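Local coordinates for protein particle-associated lyase (PDB 4Y9V) that probably cleaves the capsular polysaccharide of Acinetobacter baumannii as the trimeric tailspike lyase of a bacteriophage, at residues A[360-365]-A[386-391]. Numbering follows the deposited sequence.
Sequences NEYSNC and FKLTNN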
ATOM      1  N   ASN A 360       1.370 -14.338   5.305  1.00  4.50           N
ATOM      2  CA  ASN A 360       1.180 -13.937   3.921  1.00  4.42           C
ATOM      3  C   ASN A 360       0.006 -12.971   3.828  1.00  4.30           C
ATOM      4  O   ASN A 360      -0.823 -12.901   4.736  1.00  4.88           O
ATOM      5  CB  ASN A 360       0.937 -15.152   3.027  1.00  4.55           C
ATOM      6  CG  ASN A 360       2.154 -16.052   2.917  1.00  4.38           C
ATOM      7  OD1 ASN A 360       3.297 -15.576   2.880  1.00  4.55           O
ATOM      8  ND2 ASN A 360       1.923 -17.360   2.867  1.00  4.56           N
ATOM      9  N   GLU A 361      -0.078 -12.268   2.695  1.00  4.42           N
ATOM     10  CA  GLU A 361      -1.123 -11.253   2.519  1.00  4.39           C
ATOM     11  C   GLU A 361      -1.560 -11.145   1.072  1.00  4.44           C
ATOM     12  O   GLU A 361      -0.738 -11.197   0.152  1.00  4.89           O
ATOM     13  CB  GLU A 361      -0.593  -9.888   3.006  1.00  4.84           C
ATOM     14  CG  GLU A 361      -1.581  -8.729   2.915  1.00  5.38           C
ATOM     15  CD  GLU A 361      -1.138  -7.482   3.675  1.00  6.04           C
ATOM     16  OE1 GLU A 361       0.092  -7.284   3.813  1.00  8.03           O
ATOM     17  OE2 GLU A 361      -2.015  -6.705   4.088  1.00  7.41           O
ATOM     18  N   TYR A 362      -2.864 -10.955   0.890  1.00  4.16           N
ATOM     19  CA  TYR A 362      -3.429 -10.344  -0.320  1.00  4.15           C
ATOM     20  C   TYR A 362      -4.028  -9.010   0.121  1.00  4.04           C
ATOM     21  O   TYR A 362      -4.881  -9.005   1.029  1.00  4.44           O
ATOM     22  CB  TYR A 362      -4.519 -11.180  -1.006  1.00  4.67           C
ATOM     23  CG  TYR A 362      -4.003 -12.441  -1.673  1.00  4.39           C
ATOM     24  CD1 TYR A 362      -3.745 -13.597  -0.952  1.00  4.94           C
ATOM     25  CD2 TYR A 362      -3.757 -12.457  -3.032  1.00  4.63           C
ATOM     26  CE1 TYR A 362      -3.269 -14.734  -1.571  1.00  4.83           C
ATOM     27  CE2 TYR A 362      -3.284 -13.599  -3.668  1.00  4.99           C
ATOM     28  CZ  TYR A 362      -3.017 -14.747  -2.926  1.00  4.68           C
ATOM     29  OH  TYR A 362      -2.547 -15.829  -3.602  1.00  5.74           O
ATOM     30  N   SER A 363      -3.590  -7.913  -0.476  1.00  4.40           N
ATOM     31  CA  SER A 363      -4.087  -6.585  -0.113  1.00  4.48           C
ATOM     32  C   SER A 363      -4.463  -5.819  -1.370  1.00  4.27           C
ATOM     33  O   SER A 363      -3.776  -5.886  -2.384  1.00  4.60           O
ATOM     34  CB  SER A 363      -3.050  -5.807   0.694  1.00  5.15           C
ATOM     35  OG  SER A 363      -1.795  -5.748   0.036  1.00  5.90           O
ATOM     36  N   ASN A 364      -5.562  -5.066  -1.273  1.00  4.42           N
ATOM     37  CA  ASN A 364      -5.963  -4.186  -2.368  1.00  4.71           C
ATOM     38  C   ASN A 364      -6.127  -4.955  -3.692  1.00  4.73           C
ATOM     39  O   ASN A 364      -5.924  -4.348  -4.758  1.00  5.63           O
ATOM     40  CB  ASN A 364      -4.979  -3.021  -2.539  1.00  5.53           C
ATOM     41  CG  ASN A 364      -4.856  -2.245  -1.246  1.00  6.21           C
ATOM     42  OD1 ASN A 364      -5.836  -1.741  -0.732  1.00  7.32           O
ATOM     43  ND2 ASN A 364      -3.623  -2.212  -0.729  1.00  7.07           N
ATOM     44  N   CYS A 365      -6.495  -6.205  -3.617  1.00  4.47           N
ATOM     45  CA  CYS A 365      -6.624  -7.043  -4.804  1.00  4.52           C
ATOM     46  C   CYS A 365      -8.088  -7.190  -5.230  1.00  4.63           C
ATOM     47  O   CYS A 365      -8.983  -7.151  -4.391  1.00  6.43           O
ATOM     48  CB  CYS A 365      -6.086  -8.462  -4.558  1.00  4.75           C
ATOM     49  SG  CYS A 365      -4.271  -8.564  -4.390  1.00  4.97           S
ATOM     50  N   PHE A 386      -2.712 -14.790   8.133  1.00  5.37           N
ATOM     51  CA  PHE A 386      -3.225 -14.795   6.762  1.00  5.43           C
ATOM     52  C   PHE A 386      -4.032 -13.493   6.618  1.00  5.34           C
ATOM     53  O   PHE A 386      -5.161 -13.420   7.116  1.00  6.29           O
ATOM     54  CB  PHE A 386      -4.047 -16.020   6.504  1.00  5.73           C
ATOM     55  CG  PHE A 386      -3.240 -17.291   6.548  1.00  5.69           C
ATOM     56  CD1 PHE A 386      -3.035 -17.991   7.749  1.00  6.84           C
ATOM     57  CD2 PHE A 386      -2.680 -17.819   5.398  1.00  5.97           C
ATOM     58  CE1 PHE A 386      -2.312 -19.151   7.745  1.00  7.54           C
ATOM     59  CE2 PHE A 386      -1.952 -18.992   5.394  1.00  6.55           C
ATOM     60  CZ  PHE A 386      -1.773 -19.673   6.567  1.00  6.55           C
ATOM     61  N   LYS A 387      -3.418 -12.485   6.033  1.00  4.85           N
ATOM     62  CA  LYS A 387      -3.967 -11.130   6.028  1.00  4.93           C
ATOM     63  C   LYS A 387      -4.665 -10.845   4.701  1.00  4.24           C
ATOM     64  O   LYS A 387      -4.078 -11.016   3.625  1.00  4.82           O
ATOM     65  CB  LYS A 387      -2.856 -10.097   6.226  1.00  6.39           C
ATOM     66  CG  LYS A 387      -2.147 -10.165   7.554  1.00  9.52           C
ATOM     67  CD  LYS A 387      -0.947  -9.256   7.700  1.00 16.03           C
ATOM     68  CE  LYS A 387      -1.305  -7.848   7.794  1.00 18.23           C
ATOM     69  NZ  LYS A 387      -0.343  -6.816   8.271  1.00 13.75           N
ATOM     70  N   LEU A 388      -5.907 -10.394   4.786  1.00  4.40           N
ATOM     71  CA  LEU A 388      -6.721 -10.045   3.628  1.00  4.27           C
ATOM     72  C   LEU A 388      -7.175  -8.596   3.824  1.00  4.50           C
ATOM     73  O   LEU A 388      -8.158  -8.340   4.509  1.00  4.94           O
ATOM     74  CB  LEU A 388      -7.897 -10.987   3.513  1.00  4.77           C
ATOM     75  CG  LEU A 388      -7.542 -12.427   3.138  1.00  5.15           C
ATOM     76  CD1 LEU A 388      -8.739 -13.324   3.273  1.00  6.42           C
ATOM     77  CD2 LEU A 388      -6.973 -12.492   1.713  1.00  5.41           C
ATOM     78  N   THR A 389      -6.425  -7.658   3.237  1.00  4.79           N
ATOM     79  CA  THR A 389      -6.526  -6.267   3.608  1.00  4.80           C
ATOM     80  C   THR A 389      -7.123  -5.472   2.452  1.00  4.59           C
ATOM     81  O   THR A 389      -6.481  -5.291   1.407  1.00  4.97           O
ATOM     82  CB  THR A 389      -5.162  -5.719   4.004  1.00  5.71           C
ATOM     83  OG1 THR A 389      -4.569  -6.636   4.912  1.00  7.27           O
ATOM     84  CG2 THR A 389      -5.290  -4.341   4.633  1.00  7.82           C
ATOM     85  N   ASN A 390      -8.354  -4.985   2.613  0.65  4.89           N
ATOM     86  CA  ASN A 390      -8.930  -4.065   1.637  0.65  5.09           C
ATOM     87  C   ASN A 390      -9.049  -4.660   0.242  0.65  4.79           C
ATOM     88  O   ASN A 390      -8.902  -3.932  -0.757  0.65  6.04           O
ATOM     89  CB  ASN A 390      -8.231  -2.727   1.648  0.65  5.89           C
ATOM     90  CG  ASN A 390      -9.217  -1.604   1.547  0.65  7.36           C
ATOM     91  OD1 ASN A 390     -10.381  -1.790   1.221  0.65  8.65           O
ATOM     92  ND2 ASN A 390      -8.738  -0.412   1.793  0.65 10.56           N
ATOM     93  N   ASN A 391      -9.371  -5.953   0.134  1.00  4.55           N
ATOM     94  CA  ASN A 391      -9.618  -6.549  -1.176  1.00  4.54           C
ATOM     95  C   ASN A 391     -11.073  -6.323  -1.605  1.00  4.56           C
ATOM     96  O   ASN A 391     -11.950  -6.089  -0.779  1.00  5.55           O
ATOM     97  CB  ASN A 391      -9.329  -8.052  -1.148  1.00  4.55           C
ATOM     98  CG  ASN A 391      -7.899  -8.347  -0.768  1.00  4.60           C
ATOM     99  OD1 ASN A 391      -6.940  -7.795  -1.323  1.00  4.98           O
ATOM    100  ND2 ASN A 391      -7.731  -9.246   0.211  1.00  4.81           N
TER
HETATM  101  O   HOH W   1       0.977  -5.830   5.955  1.00 10.07           O
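Tyr362 O is gripped twice from the next coil, by Thr389 N of the adjacent strand at 3.0 Å and by Asn391 ND2 beyond the corner, which donates from well above the plane of that carbonyl, also at 3.0 Å. Segments 360-363 and 386-389 run parallel, 11° apart, on successive rungs of the right-handed beta-helix of the pectin lyase-like family. Asn391, its CG anti to its own carbonyl carbon (chi1 -60°), brings its amide against 360-365, and OD1 takes Cys365 N on a lone pair at 2.8 Å; one amide thus bridges two backbone groups of the rung before it, while Asn364 N closes on Thr389 O (2.8 Å). The tight side lies inside the coil, where Leu388 CD2 packs on Tyr362 CB at 3.9 Å and the tyrosine ring meets Tyr345 nearly parallel and Phe355 edge-to-face. The other face is polar and looser, with Lys387 and Thr389 partly exposed, Glu361 buried, and another subunit alongside. Glu361 has CG anti to the backbone N (chi1 -179°), against Lys387 CB; the chain runs on extended, and OE2 receives Thr389 OG1 on the anti side at 2.7 Å. OE1 stays 4.5 Å from Lys387 NZ, a water spanning the gap, while NZ also bonds Asn390 OD1 of a neighbouring subunit. Acid and amine are therefore coupled mainly through water, which probably still favours their charged forms, and this network ties rung stacking to trimer assembly.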